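Local coordinates for protein monovalent Na+/H+ antiporter subunit A (Dietzia sp. DQ12-45-1b, PDB 7D3U) that works as a subunit of the Mrp complex, a bacterial sodium/proton antiporter that exchanges sodium ions for protons across the cell membrane, at the interface of chains B and A and the interface of chains A and C. Numbering follows the deposited sequence. Chains: chain A, Monovalent Na+/H+ antiporter subunit A; chain B, Monovalent Na+/H+ antiporter subunit D; chain C, Monovalent Na+/H+ antiporter subunit G.

Contacts 1 and 3 both join subunit A to subunit D, and their C-alpha centres lie about 45 Å apart; contact 2, made with subunit G, lies about 61 Å from contact 1 and 78 Å from contact 3. The three share no residue or helix. Contact 3 uses helix 124-142 of chain A and, in chain B, the loop before helix 387-401 and its first turn; contact 1 pairs the N-terminal end of chain B with the end of helix 850-866 and the segment after it. Subunit D thus lies between an early and a late part of subunit A, which probably helps hold it in the complex.

Contact 1: the interface of chains B and A. Residues chain B 1, 5-6, 8-9, 12; chain A 866, 869, 874.
The N-terminal end of subunit D, a 3-10 turn (5-8) leading into helix 9-23, packs on the end of helix 850-866 of subunit A, the 3-10 turn 867-870 and the loop beyond, in the stretch related to MnhB. In A:Phe869, CG lies anti to the carbonyl carbon (chi1 -71°), and the ring edge is directed at the B:Ser5 carbonyl. The B:Met1 side chain, bent at chi2 and chi3, crosses A:Phe869 obliquely and brings SD to 3.6 Å from CD1. CZ of A:Phe869 meets the methyl CD2 of B:Leu9 at 3.8 Å. A:Phe874 has CG anti to its backbone N (chi1 -176°), and the methyl CB of B:Ala12 sits over one face of its ring, 3.8 Å from the centroid. CD1 of A:Leu866 touches the same methyl at 3.9 Å. CB of B:Thr8 meets CB of A:Phe874 at 3.7 Å. An alanine in place of A:Phe874 would remove the ring and its CH-pi contact and would probably loosen the packing around B:Ala12, though the CB contact could remain. No nitrogen or oxygen bonds across the patch; OG1 of B:Thr8, in the crowded position between backbone N and carbonyl carbon, donates to the B:Ser5 carbonyl O at 2.7 Å, nearly along the C=O axis (163°).

Contact 2: the interface of chains A and C. Residues chain A 773-775, 781; chain C 90, 93-94, 110.
With CG anti to its backbone N (chi1 177°), C:Phe93 swings its ring out from helix 68-95 toward subunit A, where A:Leu781, its CG anti to the carbonyl carbon (chi1 -46°), crosses it at about a right angle. The methyl CD1 of A:Leu781 rests over one face of the ring, 3.6 Å from the centroid and offset toward the rim, a CH-pi contact. At the ring's CE1, the methyl CG1 of A:Val775 arrives obliquely at 3.5 Å. The other branch of the valine, CG2, occupies the crowded position between backbone N and carbonyl carbon and meets CD2 of C:Leu94 at 3.8 Å. A:Leu773 extends the apolar patch by placing CD2 3.7 Å from CB of C:Leu94. Within subunit G, CE2 of C:Phe93 lies above a face of the C:Phe110 ring, so the tail of chain C backs the central phenylalanine. The polar part is weaker: the guanidinium of C:Arg90 turns its edge to the A:Leu781 carbonyl, but NE stands 3.6 Å from that O. The carbonyl oxygens of A:Ala774 and C:Phe110 are modelled 2.7 Å apart; as both can only accept, this is a clash and carries no binding. The site joins subunit G to subunit A near its MBH subunit E-related region, where the end of helix 68-95 and the C-terminal tail of subunit G meet the loop of subunit A between helices 739-762 and 784-787.

Contact 3: the interface of chains B and A. Residues chain B 383-385, 389; chain A 128-129, 132, 136.
B:Pro384 forms the apolar centre of this contact between two proteins of the NADH:quinone oxidoreductase/Mrp antiporter family, lying against helix 124-142 of subunit A. With B:Ile383 and B:Pro385 it belongs to the proline-containing break between helices 367-380 and 387-401 of subunit D. Its CB reaches the backbone CA of A:Val129 at 3.5 Å. CG of the proline sits 3.5 Å from CB of A:Glu132, the side chains crossing at about a right angle. On one flank, B:Phe389, in the following helix, and A:Phe128 meet tip to tip; CD1 of B:Phe389 lies in plane at the edge of the A:Phe128 ring, 3.4 Å from CE2. A:Phe128 is set there by CG anti to its backbone N (chi1 163°). CZ of B:Phe389 also meets the methyl CG2 of A:Val129 at 3.5 Å. On the other flank, the methyl CG2 of B:Ile383 and CD1 of A:Leu136 meet tip to tip at 3.6 Å. The polar rim belongs to A:Glu132, the conserved membrane glutamate of antiporter-like subunits, probably involved in ion or proton transfer, its chain bent at chi2 (-113°). Its carboxylate OE2 stands 3.6 Å from the methyl CD1 of B:Ile383, and no nitrogen or oxygen bonds across the patch; the apolar neighbours on this side, B:Ile383 and B:Pro384, could favour the protonated form.

Contact 1: the interface of chains B and A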
# COMPACT_ATOMS: atom_id res chain seq x y z
N MET B 1 -28.11 19.96 -15.15
CA MET B 1 -27.80 19.95 -13.72
C MET B 1 -29.03 19.60 -12.89
O MET B 1 -30.09 20.21 -13.05
CB MET B 1 -27.25 21.31 -13.29
CG MET B 1 -25.77 21.50 -13.58
SD MET B 1 -24.71 20.66 -12.39
CE MET B 1 -25.25 21.42 -10.86
N SER B 5 -26.23 15.43 -11.10
CA SER B 5 -25.26 15.57 -12.18
C SER B 5 -23.97 16.19 -11.67
O SER B 5 -22.90 15.95 -12.24
CB SER B 5 -25.85 16.42 -13.31
OG SER B 5 -27.18 16.03 -13.59
N ALA B 6 -24.05 16.97 -10.60
CA ALA B 6 -22.87 17.55 -9.97
C ALA B 6 -22.09 16.55 -9.14
O ALA B 6 -21.06 16.91 -8.57
CB ALA B 6 -23.26 18.75 -9.11
N THR B 8 -20.51 14.08 -10.44
CA THR B 8 -19.32 13.85 -11.24
C THR B 8 -18.27 14.94 -11.06
O THR B 8 -17.13 14.74 -11.48
CB THR B 8 -19.69 13.74 -12.72
OG1 THR B 8 -20.63 14.77 -13.05
CG2 THR B 8 -20.33 12.39 -13.00
N LEU B 9 -18.63 16.07 -10.46
CA LEU B 9 -17.66 17.13 -10.24
C LEU B 9 -16.59 16.75 -9.23
O LEU B 9 -15.60 17.48 -9.09
CB LEU B 9 -18.36 18.41 -9.79
CG LEU B 9 -19.21 19.11 -10.86
CD1 LEU B 9 -19.57 20.51 -10.42
CD2 LEU B 9 -18.47 19.13 -12.18
N ALA B 12 -14.41 15.69 -12.15
CA ALA B 12 -14.19 16.63 -13.24
C ALA B 12 -13.41 17.86 -12.80
O ALA B 12 -12.64 18.41 -13.59
CB ALA B 12 -15.53 17.06 -13.83
N LEU A 866 -17.08 18.28 -19.71
CA LEU A 866 -17.79 19.14 -18.78
C LEU A 866 -18.80 20.04 -19.47
O LEU A 866 -19.66 20.61 -18.79
CB LEU A 866 -16.78 19.98 -17.99
CG LEU A 866 -17.21 20.67 -16.70
CD1 LEU A 866 -16.14 20.49 -15.64
CD2 LEU A 866 -17.46 22.14 -16.95
N PHE A 869 -23.01 19.39 -19.30
CA PHE A 869 -23.97 20.01 -18.39
C PHE A 869 -24.89 21.00 -19.10
O PHE A 869 -25.93 21.36 -18.54
CB PHE A 869 -23.23 20.72 -17.25
CG PHE A 869 -22.58 19.79 -16.28
CD1 PHE A 869 -23.33 19.13 -15.32
CD2 PHE A 869 -21.22 19.58 -16.31
CE1 PHE A 869 -22.73 18.28 -14.42
CE2 PHE A 869 -20.61 18.72 -15.41
CZ PHE A 869 -21.37 18.08 -14.46
N PHE A 874 -22.26 15.22 -17.11
CA PHE A 874 -20.84 15.21 -17.45
C PHE A 874 -20.55 14.15 -18.50
O PHE A 874 -21.10 13.05 -18.48
CB PHE A 874 -20.01 14.94 -16.19
CG PHE A 874 -18.53 15.00 -16.41
CD1 PHE A 874 -17.93 16.14 -16.91
CD2 PHE A 874 -17.73 13.91 -16.11
CE1 PHE A 874 -16.56 16.20 -17.10
CE2 PHE A 874 -16.36 13.96 -16.31
CZ PHE A 874 -15.78 15.10 -16.80

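Contact 2: the interface of chains A and C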
# COMPACT_ATOMS: atom_id res chain seq x y z
N LEU A 773 32.43 -0.30 -32.20
CA LEU A 773 32.26 -0.49 -33.64
C LEU A 773 33.57 -0.91 -34.28
O LEU A 773 34.53 -0.13 -34.31
CB LEU A 773 31.73 0.79 -34.29
CG LEU A 773 30.24 1.07 -34.12
CD1 LEU A 773 29.91 2.52 -34.46
CD2 LEU A 773 29.41 0.12 -34.97
N ALA A 774 33.63 -2.13 -34.80
CA ALA A 774 34.86 -2.70 -35.34
C ALA A 774 34.97 -2.43 -36.84
O ALA A 774 35.08 -3.35 -37.66
CB ALA A 774 34.95 -4.19 -35.03
N VAL A 775 34.93 -1.15 -37.19
CA VAL A 775 35.14 -0.69 -38.56
C VAL A 775 35.98 0.58 -38.50
O VAL A 775 35.81 1.41 -37.60
CB VAL A 775 33.82 -0.44 -39.31
CG1 VAL A 775 33.04 -1.73 -39.48
CG2 VAL A 775 32.97 0.58 -38.57
N LEU A 781 29.51 2.89 -45.02
CA LEU A 781 28.62 2.32 -44.01
C LEU A 781 28.79 3.00 -42.66
O LEU A 781 28.34 2.48 -41.63
CB LEU A 781 28.79 0.80 -43.87
CG LEU A 781 28.86 0.01 -45.18
CD1 LEU A 781 28.71 -1.47 -44.94
CD2 LEU A 781 27.79 0.47 -46.14
N ARG C 90 23.19 -3.15 -43.08
CA ARG C 90 24.20 -2.16 -42.70
C ARG C 90 24.53 -2.26 -41.22
O ARG C 90 25.71 -2.26 -40.84
CB ARG C 90 23.73 -0.76 -43.06
CG ARG C 90 24.67 0.33 -42.58
CD ARG C 90 23.90 1.47 -41.95
NE ARG C 90 24.80 2.45 -41.34
CZ ARG C 90 24.39 3.46 -40.59
NH1 ARG C 90 23.10 3.64 -40.35
NH2 ARG C 90 25.28 4.30 -40.07
N PHE C 93 26.64 -5.26 -40.54
CA PHE C 93 28.03 -4.99 -40.86
C PHE C 93 28.70 -4.18 -39.76
O PHE C 93 29.82 -4.49 -39.34
CB PHE C 93 28.13 -4.25 -42.20
CG PHE C 93 29.53 -3.87 -42.58
CD1 PHE C 93 30.09 -2.69 -42.12
CD2 PHE C 93 30.28 -4.69 -43.40
CE1 PHE C 93 31.38 -2.34 -42.47
CE2 PHE C 93 31.56 -4.34 -43.75
CZ PHE C 93 32.11 -3.16 -43.28
N LEU C 94 28.02 -3.13 -39.29
CA LEU C 94 28.60 -2.30 -38.23
C LEU C 94 28.76 -3.08 -36.93
O LEU C 94 29.79 -2.96 -36.26
CB LEU C 94 27.74 -1.06 -38.02
CG LEU C 94 27.83 -0.00 -39.11
CD1 LEU C 94 27.16 1.28 -38.67
CD2 LEU C 94 29.28 0.25 -39.48
N PHE C 110 36.57 -5.21 -43.15
CA PHE C 110 35.75 -5.63 -42.02
C PHE C 110 36.43 -5.42 -40.68
O PHE C 110 35.77 -5.03 -39.72
CB PHE C 110 35.36 -7.10 -42.16
CG PHE C 110 34.29 -7.35 -43.18
CD1 PHE C 110 34.60 -7.49 -44.52
CD2 PHE C 110 32.96 -7.43 -42.80
CE1 PHE C 110 33.62 -7.71 -45.46
CE2 PHE C 110 31.97 -7.66 -43.73
CZ PHE C 110 32.30 -7.80 -45.06

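Contact 3: the interface of chains B and A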
# COMPACT_ATOMS: atom_id res chain seq x y z
N ILE B 383 -6.32 2.99 22.95
CA ILE B 383 -6.33 3.43 24.34
C ILE B 383 -7.54 4.35 24.54
O ILE B 383 -7.81 5.20 23.68
CB ILE B 383 -5.01 4.12 24.72
CG1 ILE B 383 -3.83 3.18 24.44
CG2 ILE B 383 -4.99 4.50 26.18
CD1 ILE B 383 -3.84 1.92 25.26
N PRO B 384 -8.27 4.19 25.64
CA PRO B 384 -9.58 4.84 25.80
C PRO B 384 -9.61 6.32 25.45
O PRO B 384 -10.51 6.75 24.71
CB PRO B 384 -9.89 4.62 27.28
CG PRO B 384 -9.24 3.30 27.58
CD PRO B 384 -8.14 3.06 26.56
N PRO B 385 -8.67 7.16 25.96
CA PRO B 385 -8.82 8.61 25.72
C PRO B 385 -8.87 9.00 24.25
O PRO B 385 -9.09 10.18 23.94
CB PRO B 385 -7.59 9.21 26.41
CG PRO B 385 -6.64 8.09 26.55
CD PRO B 385 -7.48 6.89 26.78
N PHE B 389 -9.76 3.23 20.63
CA PHE B 389 -10.40 2.42 21.65
C PHE B 389 -11.83 2.08 21.25
O PHE B 389 -12.26 0.93 21.40
CB PHE B 389 -10.37 3.15 22.99
CG PHE B 389 -11.64 3.02 23.78
CD1 PHE B 389 -11.92 1.85 24.48
CD2 PHE B 389 -12.54 4.06 23.85
CE1 PHE B 389 -13.08 1.73 25.21
CE2 PHE B 389 -13.70 3.94 24.58
CZ PHE B 389 -13.97 2.78 25.26
N PHE A 128 -13.30 0.50 32.15
CA PHE A 128 -12.08 0.23 31.40
C PHE A 128 -11.40 1.52 30.95
O PHE A 128 -10.17 1.61 30.91
CB PHE A 128 -12.40 -0.66 30.20
CG PHE A 128 -11.33 -0.68 29.16
CD1 PHE A 128 -10.15 -1.35 29.38
CD2 PHE A 128 -11.50 -0.01 27.96
CE1 PHE A 128 -9.16 -1.37 28.42
CE2 PHE A 128 -10.52 -0.02 27.00
CZ PHE A 128 -9.34 -0.70 27.23
N VAL A 129 -12.20 2.53 30.59
CA VAL A 129 -11.65 3.81 30.16
C VAL A 129 -10.84 4.43 31.28
O VAL A 129 -9.69 4.86 31.09
CB VAL A 129 -12.77 4.75 29.69
CG1 VAL A 129 -12.24 6.16 29.54
CG2 VAL A 129 -13.35 4.27 28.38
N GLU A 132 -7.46 2.43 31.91
CA GLU A 132 -6.33 2.82 31.08
C GLU A 132 -5.96 4.28 31.24
O GLU A 132 -4.81 4.65 30.98
CB GLU A 132 -6.58 2.49 29.62
CG GLU A 132 -6.95 1.05 29.37
CD GLU A 132 -5.88 0.31 28.58
OE1 GLU A 132 -6.19 -0.74 27.98
OE2 GLU A 132 -4.73 0.79 28.55
N LEU A 136 -2.10 5.14 31.87
CA LEU A 136 -1.35 6.11 31.08
C LEU A 136 -0.76 7.20 31.96
O LEU A 136 0.40 7.60 31.78
CB LEU A 136 -2.24 6.72 30.00
CG LEU A 136 -2.26 6.04 28.64
CD1 LEU A 136 -2.83 6.99 27.60
CD2 LEU A 136 -0.87 5.58 28.24